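Flavodoxin, WrbA-like protein (Agrobacterium tumefaciens, PDB 3D7N) probably binds FMN and, as in other WrbA-like flavodoxin-fold proteins, may pass electrons from NAD(P)H to quinones. Local coordinates at residues G95-N99 against T110-L114; W125-G129 against Y176-V180. One frame throughout, in Å; residues are numbered along the deposited sequence.

Interaction 1: residues G95-N99 against T110-L114; sequences GGFTN and TLQYL
T98 meets T110 and L111 where strand 93-100 of a flavodoxin-like sheet runs beneath helix 104-120, the first two elements of a beta-alpha-beta unit that continues into strand 124-126. The segment axes are nearly antiparallel (159°) and come within 8.2 Å, close for a helix on a strand; G96, which has no side chain, lies on the face turned to the helix.

The apolar contacts carry the packing. CD2 of L111 drops onto the strand backbone 4.0 Å from F97 CA, while CG of the same leucine sits 3.9 Å from the methyl CG2 of T98. One turn further along the helix, L114 lays its CD2 over the bare backbone at G96, 4.1 Å from G96 CA. F97 offers the helix only backbone, since its CB points to the other side, where the ring packs on A24 of helix 19-31.

No hydrogen bond crosses between the segments; the polar atoms of the two threonines are satisfied by strand 57-65 next door. T98 OG1 bonds to T62 O and to T64 OG1, and T110 OG1 reaches the same T64 hydroxyl. With its hydroxyl opposite the backbone N (chi1 -162°), T98 has CG2 turned to L111 and OG1 near the methyl of the helical threonine: T110 CG2 lies 3.5 Å from T98 OG1.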
loop_
_atom_site.group_PDB
_atom_site.type_symbol
_atom_site.label_atom_id
_atom_site.label_comp_id
_atom_site.label_asym_id
_atom_site.label_seq_id
_atom_site.Cartn_x
_atom_site.Cartn_y
_atom_site.Cartn_z
ATOM N N GLY A 95 17.823 -0.742 -3.487
ATOM C CA GLY A 95 17.337 -1.121 -2.177
ATOM C C GLY A 95 16.893 0.137 -1.397
ATOM O O GLY A 95 16.956 1.256 -1.906
ATOM N N GLY A 96 16.426 -0.038 -0.160
ATOM C CA GLY A 96 15.975 1.094 0.628
ATOM C C GLY A 96 16.087 0.835 2.106
ATOM O O GLY A 96 16.324 -0.298 2.537
ATOM N N PHE A 97 15.916 1.900 2.877
ATOM C CA PHE A 97 15.745 1.770 4.290
ATOM C C PHE A 97 15.020 2.946 4.897
ATOM O O PHE A 97 14.964 4.016 4.334
ATOM C CB PHE A 97 17.113 1.586 4.976
ATOM C CG PHE A 97 18.108 2.655 4.653
ATOM C CD1 PHE A 97 18.310 3.711 5.518
ATOM C CD2 PHE A 97 18.852 2.597 3.481
ATOM C CE1 PHE A 97 19.219 4.707 5.194
ATOM C CE2 PHE A 97 19.728 3.587 3.163
ATOM C CZ PHE A 97 19.913 4.639 4.029
ATOM N N THR A 98 14.490 2.722 6.084
ATOM C CA THR A 98 13.772 3.745 6.794
ATOM C C THR A 98 13.900 3.527 8.291
ATOM O O THR A 98 14.301 2.488 8.749
ATOM C CB THR A 98 12.262 3.860 6.335
ATOM O OG1 THR A 98 11.736 5.137 6.757
ATOM C CG2 THR A 98 11.365 2.700 6.885
ATOM N N ASN A 99 13.542 4.556 9.053
ATOM C CA ASN A 99 13.610 4.492 10.507
ATOM C C ASN A 99 12.739 5.554 11.172
ATOM O O ASN A 99 12.797 6.730 10.813
ATOM C CB ASN A 99 15.058 4.627 10.981
ATOM C CG ASN A 99 15.582 6.045 10.859
ATOM O OD1 ASN A 99 15.616 6.793 11.836
ATOM N ND2 ASN A 99 15.994 6.421 9.653
ATOM N N THR A 110 6.509 3.568 3.677
ATOM C CA THR A 110 7.706 4.248 3.201
ATOM C C THR A 110 8.518 3.272 2.352
ATOM O O THR A 110 8.801 3.575 1.248
ATOM C CB THR A 110 8.530 4.802 4.358
ATOM O OG1 THR A 110 7.712 5.754 5.024
ATOM C CG2 THR A 110 9.824 5.513 3.885
ATOM N N LEU A 111 8.696 2.046 2.812
ATOM C CA LEU A 111 9.469 1.071 2.064
ATOM C C LEU A 111 8.808 0.733 0.731
ATOM O O LEU A 111 9.518 0.622 -0.294
ATOM C CB LEU A 111 9.744 -0.183 2.898
ATOM C CG LEU A 111 10.660 0.070 4.108
ATOM C CD1 LEU A 111 10.865 -1.207 4.932
ATOM C CD2 LEU A 111 11.959 0.731 3.582
ATOM N N GLN A 112 7.494 0.538 0.758
ATOM C CA GLN A 112 6.702 0.299 -0.428
ATOM C C GLN A 112 6.756 1.412 -1.422
ATOM O O GLN A 112 6.781 1.114 -2.611
ATOM C CB GLN A 112 5.269 -0.021 -0.077
ATOM C CG GLN A 112 5.165 -1.355 0.571
ATOM C CD GLN A 112 3.831 -2.009 0.428
ATOM O OE1 GLN A 112 2.888 -1.640 1.105
ATOM N NE2 GLN A 112 3.753 -3.031 -0.466
ATOM N N TYR A 113 6.855 2.680 -0.980
ATOM C CA TYR A 113 7.096 3.784 -1.904
ATOM C C TYR A 113 8.472 3.659 -2.605
ATOM O O TYR A 113 8.660 3.966 -3.770
ATOM C CB TYR A 113 6.990 5.173 -1.239
ATOM C CG TYR A 113 7.377 6.253 -2.239
ATOM C CD1 TYR A 113 8.589 6.900 -2.177
ATOM C CD2 TYR A 113 6.558 6.518 -3.312
ATOM C CE1 TYR A 113 8.951 7.882 -3.160
ATOM C CE2 TYR A 113 6.905 7.446 -4.289
ATOM C CZ TYR A 113 8.103 8.095 -4.221
ATOM O OH TYR A 113 8.400 8.959 -5.213
ATOM N N LEU A 114 9.446 3.236 -1.861
ATOM C CA LEU A 114 10.788 3.129 -2.340
ATOM C C LEU A 114 10.858 2.035 -3.423
ATOM O O LEU A 114 11.500 2.169 -4.447
ATOM C CB LEU A 114 11.618 2.815 -1.105
ATOM C CG LEU A 114 12.412 3.975 -0.495
ATOM C CD1 LEU A 114 11.897 5.409 -0.690
ATOM C CD2 LEU A 114 12.815 3.675 0.929
#

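Interaction 2: residues W125-G129 against Y176-V180; sequences WVSLG and YGARV
The Y176 ring and the R179 guanidinium, both from helix 167-186, meet the chain as it leaves strand 124-126. The ring has V180 CG2 of its own helix over one face, 3.8 Å above the plane, and the carbonyl oxygens of V126 and S127 at its edge. The guanidinium has G129 CA over one face, offset toward the rim, and S127 O at its edge. The indole of W125 crosses the Y176 side chain at about a right angle, its CZ2 nearest the phenol oxygen.

Two hydrogen bonds take successive carbonyls. Y176 OH donates to V126 O at 2.6 Å, approaching almost straight down the C=O bond (160°). R179 NE donates to S127 O, also at 2.6 Å, with an N-H...O angle of 158°; the acceptor lies near the guanidinium plane, whereas the donor comes in tilted from the plane of the S127 carbonyl. The arginine is extended from CG to NE, and the rotation about CD-NE (chi4 79°) turns the guanidinium flat against G129 CA.

Apolar groups fill in around these bonds. V126 CG1 packs 4.1 Å from V180 CG2, and L128 CD1 lies 3.7 Å from Y176 CD1.

The third subunit, another copy of the protein, takes the rest of the arginine: NH2 forms a salt bridge with its D91, and NH1 bonds to its G122 O. W125 and V126 also pair antiparallel with a strand of that subunit, which extends the sheet. R179 therefore links helix 167-186, the loop that follows strand 124-126 and the neighbouring subunit, and the nearby carboxylate probably stabilises its positive charge.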
loop_
_atom_site.group_PDB
_atom_site.type_symbol
_atom_site.label_atom_id
_atom_site.label_comp_id
_atom_site.label_asym_id
_atom_site.label_seq_id
_atom_site.Cartn_x
_atom_site.Cartn_y
_atom_site.Cartn_z
ATOM N N TRP A 125 14.720 -4.852 -7.468
ATOM C CA TRP A 125 14.634 -4.573 -6.059
ATOM C C TRP A 125 15.198 -5.698 -5.238
ATOM O O TRP A 125 14.865 -6.865 -5.429
ATOM C CB TRP A 125 13.191 -4.281 -5.635
ATOM C CG TRP A 125 13.138 -3.904 -4.179
ATOM C CD1 TRP A 125 12.955 -4.750 -3.120
ATOM C CD2 TRP A 125 13.363 -2.619 -3.625
ATOM N NE1 TRP A 125 13.060 -4.079 -1.954
ATOM C CE2 TRP A 125 13.302 -2.757 -2.223
ATOM C CE3 TRP A 125 13.621 -1.360 -4.171
ATOM C CZ2 TRP A 125 13.436 -1.669 -1.365
ATOM C CZ3 TRP A 125 13.837 -0.298 -3.334
ATOM C CH2 TRP A 125 13.743 -0.447 -1.946
ATOM N N VAL A 126 16.079 -5.336 -4.326
ATOM C CA VAL A 126 16.751 -6.279 -3.427
ATOM C C VAL A 126 16.054 -6.240 -2.072
ATOM O O VAL A 126 16.045 -5.226 -1.405
ATOM C CB VAL A 126 18.237 -5.901 -3.217
ATOM C CG1 VAL A 126 18.907 -6.896 -2.264
ATOM C CG2 VAL A 126 19.008 -5.821 -4.565
ATOM N N SER A 127 15.480 -7.368 -1.670
ATOM C CA SER A 127 14.788 -7.516 -0.419
ATOM C C SER A 127 15.795 -7.831 0.708
ATOM O O SER A 127 16.962 -8.162 0.448
ATOM C CB SER A 127 13.779 -8.638 -0.573
ATOM O OG SER A 127 14.450 -9.898 -0.601
ATOM N N LEU A 128 15.354 -7.721 1.965
ATOM C CA LEU A 128 16.234 -8.019 3.113
ATOM C C LEU A 128 16.562 -9.509 3.081
ATOM O O LEU A 128 15.691 -10.359 2.881
ATOM C CB LEU A 128 15.566 -7.596 4.417
ATOM C CG LEU A 128 16.399 -7.458 5.707
ATOM C CD1 LEU A 128 17.457 -6.471 5.575
ATOM C CD2 LEU A 128 15.529 -7.076 6.882
ATOM N N GLY A 129 17.817 -9.860 3.222
ATOM C CA GLY A 129 18.171 -11.303 3.127
ATOM C C GLY A 129 18.266 -12.120 4.423
ATOM O O GLY A 129 17.256 -12.275 5.126
ATOM N N TYR A 176 22.468 -5.764 5.024
ATOM C CA TYR A 176 21.673 -5.399 3.849
ATOM C C TYR A 176 22.489 -4.666 2.771
ATOM O O TYR A 176 22.314 -4.928 1.577
ATOM C CB TYR A 176 20.511 -4.504 4.237
ATOM C CG TYR A 176 19.587 -4.125 3.074
ATOM C CD1 TYR A 176 18.822 -5.107 2.408
ATOM C CD2 TYR A 176 19.431 -2.789 2.674
ATOM C CE1 TYR A 176 17.973 -4.797 1.378
ATOM C CE2 TYR A 176 18.557 -2.452 1.641
ATOM C CZ TYR A 176 17.809 -3.471 0.995
ATOM O OH TYR A 176 16.917 -3.170 -0.036
ATOM N N GLY A 177 23.344 -3.735 3.185
ATOM C CA GLY A 177 24.161 -2.991 2.253
ATOM C C GLY A 177 25.151 -3.915 1.548
ATOM O O GLY A 177 25.402 -3.754 0.337
ATOM N N ALA A 178 25.708 -4.876 2.297
ATOM C CA ALA A 178 26.572 -5.910 1.696
ATOM C C ALA A 178 25.755 -6.780 0.716
ATOM O O ALA A 178 26.246 -7.189 -0.330
ATOM C CB ALA A 178 27.267 -6.765 2.801
ATOM N N ARG A 179 24.481 -7.015 1.025
ATOM C CA ARG A 179 23.656 -7.874 0.182
ATOM C C ARG A 179 23.286 -7.170 -1.129
ATOM O O ARG A 179 23.194 -7.799 -2.196
ATOM C CB ARG A 179 22.417 -8.297 0.958
ATOM C CG ARG A 179 21.423 -9.116 0.171
ATOM C CD ARG A 179 20.226 -9.387 1.017
ATOM N NE ARG A 179 19.030 -9.806 0.282
ATOM C CZ ARG A 179 18.810 -11.035 -0.190
ATOM N NH1 ARG A 179 17.651 -11.334 -0.762
ATOM N NH2 ARG A 179 19.724 -11.972 -0.091
ATOM N N VAL A 180 23.105 -5.855 -1.067
ATOM C CA VAL A 180 22.810 -5.079 -2.279
ATOM C C VAL A 180 24.051 -5.014 -3.159
ATOM O O VAL A 180 23.953 -5.227 -4.363
ATOM C CB VAL A 180 22.330 -3.606 -1.982
ATOM C CG1 VAL A 180 22.159 -2.824 -3.321
ATOM C CG2 VAL A 180 21.036 -3.587 -1.135
#

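Interaction 1 closes before interaction 2 opens, so the two follow in series along the chain, with centres about 12 Å apart. Helix 104-120 leads directly into strand 124-126, which lies parallel to strand 93-100 in the same sheet. The contacts also touch: Y176 OH probably hydrogen-bonds G96 N at 3.2 Å, and the W125 indole, packed on L114, lies against the backbone of G95 and G96. Helix 104-120 and the C-terminal helix 167-186 are thereby both joined to the glycine-bearing part of strand 93-100. Interaction 1 is part of the buried core of the flavodoxin-like domain; interaction 2 sits at the strand that faces the third subunit.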